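Local coordinates for protein glutamate racemase (Francisella tularensis subsp. tularensis, PDB 3OUT) that is an alpha/beta protein of the Asp/Glu/hydantoin racemase family, with two parallel sheets, that holds D-glutamic acid in a pocket, at residues N7-V12 against Q68-I73; S28-E33 against K223-T228; D34-G39 against E233-V238. One frame throughout, in Å; residues are numbered along the deposited sequence. Where two conformers were deposited one is given.

From the N terminus, strand 10-14 leads through helix 20-29 to strand 35-39, and helix 51-67 then returns the chain to strand 72-75, where contact 1 (7-12 with 68-73) closes a loop of 55 residues. Contacts 2 (28-33 with 223-228) and 3 (34-39 with 233-238) close far longer loops, of 189 and 193 residues, which include the whole four-stranded second sheet. No contact nests within another: every pair crosses along the chain. Contacts 1 and 3 build successive parts of one six-stranded parallel sheet, since strand 10-14 also bonds to strand 35-39. Contact 2 joins the loops ahead of strands 35-39 and 234-238, where the sheet's strands start, and meets contact 1 through Lys-71.

Contact 1 of 3, residues N7-V12 against Q68-I73; sequences NRPIGV and QEVKAI
The alkyl chain of Arg-8 runs past the backbone carbonyl of Glu-69, and in the conformer described CB, CG and CD all lie close to Glu-69 O, with CG at 3.2 Å. That oxygen is buried and has no hydrogen-bonding partner in the model. Beyond it the guanidinium turns one face to the Glu-69 carboxylate, the two planes 23° apart. Arg-8 NH1 and Glu-69 OE2 are 4.2 Å apart, so any attraction in this conformer is of charge alone, with no N-H aimed at the oxygen; the carboxylate itself bonds His-133 and Asn-126 of a second subunit. Glu-69 has positive phi, where the chain leaves helix 51-67.

The two segments then run parallel as neighbours in the six-stranded sheet of an alpha/beta domain, although strand 35-39 comes between them in sequence. Lys-71 N bonds Pro-9 O at 2.9 Å, and Gly-11 N bonds Ala-72 O at 2.9 Å, almost straight at 173°.

Lys-71 has CG between its backbone N and carbonyl carbon (chi1 60°). The rest of its chain is extended, with CE 3.2 Å from Arg-8 O, and NZ reaches Glu-33, Leu-224 O and Asp-6 O. A long flexible amine suits this buried spot because its methylenes pack while its tip collects oxygens. Val-70 CG1 comes 3.8 Å from Gly-11 N, beside a residue with no side chain, and 4.2 Å from Pro-9 CG.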
loop_
_atom_site.group_PDB
_atom_site.type_symbol
_atom_site.label_atom_id
_atom_site.label_comp_id
_atom_site.label_asym_id
_atom_site.label_seq_id
_atom_site.Cartn_x
_atom_site.Cartn_y
_atom_site.Cartn_z
ATOM N N ASN B 7 -26.188 -16.281 9.286
ATOM C CA ASN B 7 -25.937 -15.234 10.281
ATOM C C ASN B 7 -24.585 -14.528 10.082
ATOM O O ASN B 7 -24.097 -13.829 10.961
ATOM C CB ASN B 7 -26.093 -15.810 11.694
ATOM C CG ASN B 7 -27.523 -16.199 11.986
ATOM O OD1 ASN B 7 -28.451 -15.629 11.422
ATOM N ND2 ASN B 7 -27.715 -17.192 12.851
ATOM N N ARG B 8 -23.991 -14.722 8.907
ATOM C CA ARG B 8 -22.799 -13.999 8.519
ATOM C C ARG B 8 -23.195 -12.620 7.989
ATOM O O ARG B 8 -24.343 -12.431 7.538
ATOM C CB ARG B 8 -22.033 -14.798 7.465
ATOM C CG ARG B 8 -21.266 -15.967 8.082
ATOM C CD ARG B 8 -20.781 -17.003 7.069
ATOM N NE ARG B 8 -20.420 -18.226 7.783
ATOM C CZ ARG B 8 -19.509 -19.109 7.387
ATOM N NH1 ARG B 8 -18.847 -18.936 6.254
ATOM N NH2 ARG B 8 -19.266 -20.172 8.140
ATOM N N PRO B 9 -22.266 -11.646 8.058
ATOM C CA PRO B 9 -22.552 -10.284 7.593
ATOM C C PRO B 9 -22.541 -10.166 6.076
ATOM O O PRO B 9 -21.929 -10.981 5.362
ATOM C CB PRO B 9 -21.417 -9.455 8.198
ATOM C CG PRO B 9 -20.268 -10.412 8.349
ATOM C CD PRO B 9 -20.861 -11.795 8.493
ATOM N N ILE B 10 -23.192 -9.109 5.597
ATOM C CA ILE B 10 -23.117 -8.657 4.203
ATOM C C ILE B 10 -21.906 -7.713 4.112
ATOM O O ILE B 10 -21.712 -6.884 4.985
ATOM C CB ILE B 10 -24.379 -7.850 3.849
ATOM C CG1 ILE B 10 -25.611 -8.744 3.896
ATOM C CG2 ILE B 10 -24.255 -7.190 2.467
ATOM C CD1 ILE B 10 -26.944 -7.960 3.985
ATOM N N GLY B 11 -21.100 -7.875 3.074
ATOM C CA GLY B 11 -19.977 -6.986 2.809
ATOM C C GLY B 11 -20.372 -5.925 1.807
ATOM O O GLY B 11 -20.791 -6.255 0.691
ATOM N N VAL B 12 -20.201 -4.665 2.180
ATOM C CA VAL B 12 -20.376 -3.582 1.282
ATOM C C VAL B 12 -18.984 -3.045 0.910
ATOM O O VAL B 12 -18.252 -2.523 1.763
ATOM C CB VAL B 12 -21.252 -2.419 1.871
ATOM C CG1 VAL B 12 -21.269 -1.240 0.887
ATOM C CG2 VAL B 12 -22.644 -2.908 2.259
ATOM N N GLN B 68 -13.278 -12.138 6.517
ATOM C CA GLN B 68 -14.327 -11.877 7.533
ATOM C C GLN B 68 -15.539 -12.783 7.378
ATOM O O GLN B 68 -16.517 -12.685 8.169
ATOM C CB GLN B 68 -14.833 -10.432 7.486
ATOM C CG GLN B 68 -13.801 -9.353 7.397
ATOM C CD GLN B 68 -12.700 -9.442 8.393
ATOM O OE1 GLN B 68 -12.955 -9.343 9.605
ATOM N NE2 GLN B 68 -11.429 -9.584 7.893
ATOM N N GLU B 69 -15.499 -13.656 6.382
ATOM C CA GLU B 69 -16.548 -14.657 6.128
ATOM C C GLU B 69 -17.908 -13.985 5.926
ATOM O O GLU B 69 -18.914 -14.349 6.574
ATOM C CB GLU B 69 -16.581 -15.750 7.194
ATOM C CG GLU B 69 -15.331 -16.601 7.187
ATOM C CD GLU B 69 -15.330 -17.707 8.233
ATOM O OE1 GLU B 69 -15.755 -17.503 9.388
ATOM O OE2 GLU B 69 -14.937 -18.806 7.849
ATOM N N VAL B 70 -17.932 -12.970 5.047
ATOM C CA VAL B 70 -19.208 -12.401 4.598
ATOM C C VAL B 70 -20.006 -13.461 3.830
ATOM O O VAL B 70 -19.405 -14.312 3.169
ATOM C CB VAL B 70 -19.034 -11.128 3.747
ATOM C CG1 VAL B 70 -18.375 -9.988 4.586
ATOM C CG2 VAL B 70 -18.203 -11.397 2.463
ATOM N N LYS B 71 -21.333 -13.374 3.839
ATOM C CA LYS B 71 -22.171 -14.313 3.031
ATOM C C LYS B 71 -22.459 -13.836 1.607
ATOM O O LYS B 71 -22.876 -14.622 0.748
ATOM C CB LYS B 71 -23.508 -14.635 3.709
ATOM C CG LYS B 71 -24.379 -13.449 3.961
ATOM C CD LYS B 71 -25.632 -13.884 4.769
ATOM C CE LYS B 71 -26.464 -12.729 5.125
ATOM N NZ LYS B 71 -27.684 -13.227 5.950
ATOM N N ALA B 72 -22.219 -12.548 1.366
ATOM C CA ALA B 72 -22.459 -11.912 0.076
ATOM C C ALA B 72 -21.689 -10.593 0.061
ATOM O O ALA B 72 -21.450 -9.991 1.098
ATOM C CB ALA B 72 -23.974 -11.626 -0.169
ATOM N N ILE B 73 -21.329 -10.176 -1.129
ATOM C CA ILE B 73 -20.679 -8.890 -1.376
ATOM C C ILE B 73 -21.532 -8.066 -2.318
ATOM O O ILE B 73 -21.990 -8.573 -3.300
ATOM C CB ILE B 73 -19.286 -9.102 -1.957
ATOM C CG1 ILE B 73 -18.368 -9.683 -0.882
ATOM C CG2 ILE B 73 -18.677 -7.758 -2.484
ATOM C CD1 ILE B 73 -17.084 -10.291 -1.408
HETATM O O HOH W 1 -18.897 -17.334 4.374
#

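Contact 2 of 3, residues S28-E33 against K223-T228; sequences SILPNE and KLLNTT
Glu-33 reaches across to Asn-226 and joins two loops: a type I beta turn, Leu-30 to Glu-33, which follows helix 20-29, and the segment after helix 208-221, where Asn-226 OD1 accepts from Thr-228 N in an Asx turn. Both lie at the end of the alpha/beta domain where its strands begin, and no other subunit touches them.

From CB the Glu-33 side chain sets out with CG anti to the carbonyl carbon, then bends at chi2 (-66°), which swings CD round to lie 3.6 Å from Asn-226 CB. The two side chains slide past each other in opposite directions, carboxylate and amide planes 79° apart. OE2 takes the backbone N-H of Asn-226 on its syn side, somewhat out of the carboxylate plane, with N to OE2 2.8 Å and the bond straight at 179°. OE1 lies 3.5 Å from Asn-226 CB, accepts from a water at 2.6 Å that in turn accepts from Asn-226 ND2, and also forms a salt bridge with Lys-71 NZ. A glutamate suits the place because one long acidic side chain can satisfy a backbone donor and a buried lysine together; the nearby ammonium should favour its ionised form.

With CG anti to the backbone N, Asn-226 sets that atom 3.5 Å from Asn-32 O; an amide fits because OD1 takes two Thr-228 donors while ND2 gives to water. A second water donates to Asn-226 O and receives a weak bond from Asn-32 ND2. Beside Leu-219 of helix 208-221, branched leucines suit an apolar patch: Leu-30 and Leu-225 cross at about a right angle, CD2 to CD2 4.0 Å. Thr-228 OG1 donates in the amide plane, on a lone pair of Asn-226 OD1, at 2.7 Å.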
loop_
_atom_site.group_PDB
_atom_site.type_symbol
_atom_site.label_atom_id
_atom_site.label_comp_id
_atom_site.label_asym_id
_atom_site.label_seq_id
_atom_site.Cartn_x
_atom_site.Cartn_y
_atom_site.Cartn_z
ATOM N N SER B 28 -32.651 -0.184 5.220
ATOM C CA SER B 28 -34.067 0.088 5.012
ATOM C C SER B 28 -34.876 -1.104 4.516
ATOM O O SER B 28 -36.050 -1.085 4.664
ATOM C CB SER B 28 -34.275 1.270 4.059
ATOM O OG SER B 28 -34.143 0.884 2.730
ATOM N N ILE B 29 -34.196 -2.095 3.926
ATOM C CA ILE B 29 -34.897 -3.287 3.391
ATOM C C ILE B 29 -34.540 -4.584 4.121
ATOM O O ILE B 29 -35.277 -5.579 4.007
ATOM C CB ILE B 29 -34.732 -3.479 1.852
ATOM C CG1 ILE B 29 -33.275 -3.722 1.460
ATOM C CG2 ILE B 29 -35.259 -2.270 1.095
ATOM C CD1 ILE B 29 -33.080 -3.885 -0.048
ATOM N N LEU B 30 -33.415 -4.566 4.846
ATOM C CA LEU B 30 -32.883 -5.740 5.547
ATOM C C LEU B 30 -32.420 -5.315 6.936
ATOM O O LEU B 30 -31.241 -5.378 7.279
ATOM C CB LEU B 30 -31.741 -6.366 4.736
ATOM C CG LEU B 30 -32.087 -7.177 3.504
ATOM C CD1 LEU B 30 -30.899 -7.360 2.584
ATOM C CD2 LEU B 30 -32.641 -8.545 4.020
ATOM N N PRO B 31 -33.349 -4.860 7.783
ATOM C CA PRO B 31 -32.963 -4.257 9.042
ATOM C C PRO B 31 -32.361 -5.199 10.081
ATOM O O PRO B 31 -31.792 -4.687 11.044
ATOM C CB PRO B 31 -34.300 -3.714 9.581
ATOM C CG PRO B 31 -35.292 -4.551 8.898
ATOM C CD PRO B 31 -34.798 -4.738 7.536
ATOM N N ASN B 32 -32.452 -6.513 9.862
ATOM C CA ASN B 32 -31.904 -7.495 10.812
ATOM C C ASN B 32 -30.540 -7.999 10.405
ATOM O O ASN B 32 -30.007 -8.812 11.115
ATOM C CB ASN B 32 -32.786 -8.739 10.961
ATOM C CG ASN B 32 -34.206 -8.445 11.389
ATOM O OD1 ASN B 32 -34.476 -7.578 12.216
ATOM N ND2 ASN B 32 -35.142 -9.225 10.828
ATOM N N GLU B 33 -30.010 -7.569 9.267
ATOM C CA GLU B 33 -28.701 -8.069 8.777
ATOM C C GLU B 33 -27.504 -7.318 9.355
ATOM O O GLU B 33 -27.540 -6.092 9.501
ATOM C CB GLU B 33 -28.633 -7.977 7.274
ATOM C CG GLU B 33 -29.663 -8.804 6.529
ATOM C CD GLU B 33 -29.473 -10.314 6.715
ATOM O OE1 GLU B 33 -28.304 -10.743 6.817
ATOM O OE2 GLU B 33 -30.479 -11.061 6.706
ATOM N N LYS B 223 -32.763 -18.462 0.995
ATOM C CA LYS B 223 -33.000 -18.659 2.429
ATOM C C LYS B 223 -31.762 -18.340 3.290
ATOM O O LYS B 223 -31.414 -19.101 4.212
ATOM C CB LYS B 223 -33.469 -20.104 2.700
ATOM C CG LYS B 223 -34.728 -20.554 1.936
ATOM C CD LYS B 223 -35.186 -21.987 2.353
ATOM C CE LYS B 223 -36.199 -22.000 3.523
ATOM N NZ LYS B 223 -36.898 -23.344 3.682
ATOM N N LEU B 224 -31.096 -17.227 2.982
ATOM C CA LEU B 224 -29.883 -16.823 3.703
ATOM C C LEU B 224 -30.078 -15.549 4.517
ATOM O O LEU B 224 -29.292 -14.631 4.427
ATOM C CB LEU B 224 -28.762 -16.619 2.697
ATOM C CG LEU B 224 -28.172 -17.888 2.091
ATOM C CD1 LEU B 224 -27.148 -17.495 1.006
ATOM C CD2 LEU B 224 -27.558 -18.791 3.188
ATOM N N LEU B 225 -31.131 -15.520 5.323
ATOM C CA LEU B 225 -31.496 -14.365 6.120
ATOM C C LEU B 225 -31.130 -14.555 7.582
ATOM O O LEU B 225 -31.248 -15.644 8.158
ATOM C CB LEU B 225 -33.008 -14.098 5.964
ATOM C CG LEU B 225 -33.544 -13.842 4.565
ATOM C CD1 LEU B 225 -35.098 -13.796 4.575
ATOM C CD2 LEU B 225 -33.045 -12.574 3.981
ATOM N N ASN B 226 -30.653 -13.478 8.199
ATOM C CA ASN B 226 -30.210 -13.477 9.574
ATOM C C ASN B 226 -31.387 -13.686 10.542
ATOM O O ASN B 226 -32.369 -12.945 10.493
ATOM C CB ASN B 226 -29.432 -12.174 9.850
ATOM C CG ASN B 226 -28.779 -12.140 11.240
ATOM O OD1 ASN B 226 -29.432 -12.375 12.241
ATOM N ND2 ASN B 226 -27.498 -11.762 11.292
ATOM N N THR B 227 -31.278 -14.716 11.378
ATOM C CA THR B 227 -32.334 -15.067 12.347
ATOM C C THR B 227 -31.850 -14.942 13.778
ATOM O O THR B 227 -32.389 -15.597 14.682
ATOM C CB THR B 227 -32.803 -16.511 12.099
ATOM O OG1 THR B 227 -31.691 -17.399 12.246
ATOM C CG2 THR B 227 -33.372 -16.657 10.696
ATOM N N THR B 228 -30.821 -14.131 14.010
ATOM C CA THR B 228 -30.406 -13.823 15.369
ATOM C C THR B 228 -31.367 -12.752 15.939
ATOM O O THR B 228 -32.034 -12.023 15.189
ATOM C CB THR B 228 -28.984 -13.297 15.437
ATOM O OG1 THR B 228 -28.929 -11.998 14.853
ATOM C CG2 THR B 228 -28.023 -14.238 14.703
HETATM O O HOH W 2 -28.116 -9.180 13.198
HETATM O O HOH W 3 -34.179 -11.874 9.097
HETATM O O HOH W 4 -26.374 -10.866 8.621
#

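Contact 3 of 3, residues D34-G39 against E233-V238; sequences DIIYFG and EYRFYV
Ile-36 and Arg-235 lie side by side, pointing the same way, with the isoleucine tip over one face of the guanidinium: Ile-36 CD1 is 3.3 Å from Arg-235 NH2. Arg-235 is bent at chi3 (-84°), and its NH1 donates to Tyr-237 OH at 2.9 Å. An arginine suits the spot because its flat end can cover an apolar neighbour while its N-H groups, at the rim, can still bond. The Ile-36 and Tyr-237 side chains meet at a slant, Ile-36 CG2 3.7 Å from Tyr-237 CD2.

Phe-38, on the same face, crosses Tyr-237 at about a right angle; Tyr-237 O sits over one face of the phenyl ring, toward its rim, while accepting from Gly-39 N. Ile-36 and Phe-38 look to helix 51-67, whereas Arg-235 and Tyr-237 meet neighbouring subunits: Arg-51 of a second subunit makes a cation-pi contact with Tyr-237 and hydrogen-bonds its OH.

The opposite face turns to helix 20-29. There Ile-35 CD1 meets the edge of the Tyr-234 ring, 3.8 Å from CE1, and Tyr-37 crosses Phe-236 at about a right angle, CB to CD2 3.7 Å. Tyr-37 OH lies 3.8 Å from CA of Gly-39, whose lack of a side chain fits this closeness.

Between these two layers the strands, 17° apart in direction, are joined as parallel neighbours by five regular backbone bonds; Glu-233 N donates to Asp-34 OD1 at 2.8 Å from above the carboxylate plane. Amid largely apolar packing on the helix 20-29 face, the Tyr-37 hydroxyl is held by Asp-14 and Ile-17 N, its side chain about 7 Å from D-glutamic acid.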
loop_
_atom_site.group_PDB
_atom_site.type_symbol
_atom_site.label_atom_id
_atom_site.label_comp_id
_atom_site.label_asym_id
_atom_site.label_seq_id
_atom_site.Cartn_x
_atom_site.Cartn_y
_atom_site.Cartn_z
ATOM N N ASP B 34 -26.443 -8.058 9.685
ATOM C CA ASP B 34 -25.156 -7.445 10.012
ATOM C C ASP B 34 -24.497 -6.982 8.709
ATOM O O ASP B 34 -24.625 -7.624 7.655
ATOM C CB ASP B 34 -24.258 -8.472 10.667
ATOM C CG ASP B 34 -24.758 -8.927 12.038
ATOM O OD1 ASP B 34 -25.509 -8.196 12.739
ATOM O OD2 ASP B 34 -24.352 -10.041 12.420
ATOM N N ILE B 35 -23.802 -5.846 8.760
ATOM C CA ILE B 35 -23.135 -5.276 7.584
ATOM C C ILE B 35 -21.714 -4.875 7.970
ATOM O O ILE B 35 -21.487 -4.229 9.007
ATOM C CB ILE B 35 -23.886 -4.011 7.027
ATOM C CG1 ILE B 35 -25.387 -4.309 6.779
ATOM C CG2 ILE B 35 -23.172 -3.482 5.760
ATOM C CD1 ILE B 35 -26.178 -3.115 6.265
ATOM N N ILE B 36 -20.769 -5.219 7.095
ATOM C CA ILE B 36 -19.406 -4.735 7.164
ATOM C C ILE B 36 -19.224 -3.832 5.941
ATOM O O ILE B 36 -19.336 -4.301 4.817
ATOM C CB ILE B 36 -18.371 -5.873 7.078
ATOM C CG1 ILE B 36 -18.445 -6.774 8.305
ATOM C CG2 ILE B 36 -16.959 -5.281 6.875
ATOM C CD1 ILE B 36 -17.486 -8.026 8.238
ATOM N N TYR B 37 -19.000 -2.548 6.176
ATOM C CA TYR B 37 -18.633 -1.611 5.141
ATOM C C TYR B 37 -17.084 -1.520 5.088
ATOM O O TYR B 37 -16.430 -1.381 6.147
ATOM C CB TYR B 37 -19.196 -0.229 5.455
ATOM C CG TYR B 37 -18.633 0.864 4.560
ATOM C CD1 TYR B 37 -19.200 1.140 3.322
ATOM C CD2 TYR B 37 -17.547 1.642 4.962
ATOM C CE1 TYR B 37 -18.669 2.098 2.472
ATOM C CE2 TYR B 37 -17.008 2.609 4.110
ATOM C CZ TYR B 37 -17.563 2.853 2.895
ATOM O OH TYR B 37 -17.029 3.822 2.041
ATOM N N PHE B 38 -16.533 -1.580 3.883
ATOM C CA PHE B 38 -15.098 -1.333 3.679
ATOM C C PHE B 38 -14.883 -0.142 2.804
ATOM O O PHE B 38 -15.372 -0.110 1.665
ATOM C CB PHE B 38 -14.367 -2.528 3.065
ATOM C CG PHE B 38 -12.859 -2.453 3.233
ATOM C CD1 PHE B 38 -12.247 -3.152 4.252
ATOM C CD2 PHE B 38 -12.098 -1.613 2.442
ATOM C CE1 PHE B 38 -10.883 -3.023 4.478
ATOM C CE2 PHE B 38 -10.732 -1.495 2.645
ATOM C CZ PHE B 38 -10.136 -2.214 3.682
ATOM N N GLY B 39 -14.114 0.816 3.282
ATOM C CA GLY B 39 -13.715 1.932 2.433
ATOM C C GLY B 39 -12.213 2.115 2.493
ATOM O O GLY B 39 -11.635 2.258 3.588
ATOM N N GLU B 233 -25.107 -5.665 13.869
ATOM C CA GLU B 233 -23.807 -5.105 13.986
ATOM C C GLU B 233 -23.473 -4.435 12.659
ATOM O O GLU B 233 -23.437 -5.105 11.624
ATOM C CB GLU B 233 -22.780 -6.198 14.291
ATOM C CG GLU B 233 -22.798 -6.701 15.768
ATOM C CD GLU B 233 -22.705 -5.550 16.794
ATOM O OE1 GLU B 233 -21.647 -4.873 16.834
ATOM O OE2 GLU B 233 -23.705 -5.319 17.549
ATOM N N TYR B 234 -23.225 -3.138 12.737
ATOM C CA TYR B 234 -22.748 -2.358 11.589
ATOM C C TYR B 234 -21.317 -1.910 11.826
ATOM O O TYR B 234 -21.067 -1.057 12.710
ATOM C CB TYR B 234 -23.621 -1.156 11.364
ATOM C CG TYR B 234 -25.094 -1.501 11.219
ATOM C CD1 TYR B 234 -25.542 -2.239 10.145
ATOM C CD2 TYR B 234 -26.002 -1.138 12.192
ATOM C CE1 TYR B 234 -26.886 -2.587 10.009
ATOM C CE2 TYR B 234 -27.340 -1.470 12.070
ATOM C CZ TYR B 234 -27.784 -2.171 10.963
ATOM O OH TYR B 234 -29.133 -2.532 10.866
ATOM N N ARG B 235 -20.373 -2.435 11.030
ATOM C CA ARG B 235 -18.931 -2.160 11.263
ATOM C C ARG B 235 -18.426 -1.406 10.053
ATOM O O ARG B 235 -18.717 -1.796 8.939
ATOM C CB ARG B 235 -18.118 -3.441 11.435
ATOM C CG ARG B 235 -18.317 -4.141 12.758
ATOM C CD ARG B 235 -17.426 -5.356 12.920
ATOM N NE ARG B 235 -17.997 -6.565 12.290
ATOM C CZ ARG B 235 -17.334 -7.674 11.917
ATOM N NH1 ARG B 235 -16.021 -7.786 12.066
ATOM N NH2 ARG B 235 -18.018 -8.715 11.401
ATOM N N PHE B 236 -17.701 -0.323 10.289
ATOM C CA PHE B 236 -17.176 0.518 9.219
ATOM C C PHE B 236 -15.677 0.387 9.323
ATOM O O PHE B 236 -15.064 0.930 10.257
ATOM C CB PHE B 236 -17.643 1.964 9.333
ATOM C CG PHE B 236 -19.173 2.088 9.271
ATOM C CD1 PHE B 236 -19.933 1.928 10.409
ATOM C CD2 PHE B 236 -19.820 2.297 8.057
ATOM C CE1 PHE B 236 -21.318 1.971 10.336
ATOM C CE2 PHE B 236 -21.199 2.371 8.007
ATOM C CZ PHE B 236 -21.927 2.220 9.111
ATOM N N TYR B 237 -15.103 -0.378 8.406
ATOM C CA TYR B 237 -13.658 -0.592 8.368
ATOM C C TYR B 237 -13.052 0.258 7.278
ATOM O O TYR B 237 -13.487 0.203 6.127
ATOM C CB TYR B 237 -13.372 -2.048 8.079
ATOM C CG TYR B 237 -13.569 -2.998 9.241
ATOM C CD1 TYR B 237 -13.064 -2.711 10.517
ATOM C CD2 TYR B 237 -14.172 -4.222 9.033
ATOM C CE1 TYR B 237 -13.196 -3.651 11.572
ATOM C CE2 TYR B 237 -14.314 -5.154 10.035
ATOM C CZ TYR B 237 -13.834 -4.869 11.317
ATOM O OH TYR B 237 -13.931 -5.833 12.327
ATOM N N VAL B 238 -12.074 1.102 7.642
ATOM C CA VAL B 238 -11.499 2.023 6.703
ATOM C C VAL B 238 -9.976 2.056 6.841
ATOM O O VAL B 238 -9.435 1.842 7.946
ATOM C CB VAL B 238 -12.117 3.457 6.868
ATOM C CG1 VAL B 238 -13.608 3.416 6.527
ATOM C CG2 VAL B 238 -11.936 3.988 8.308
#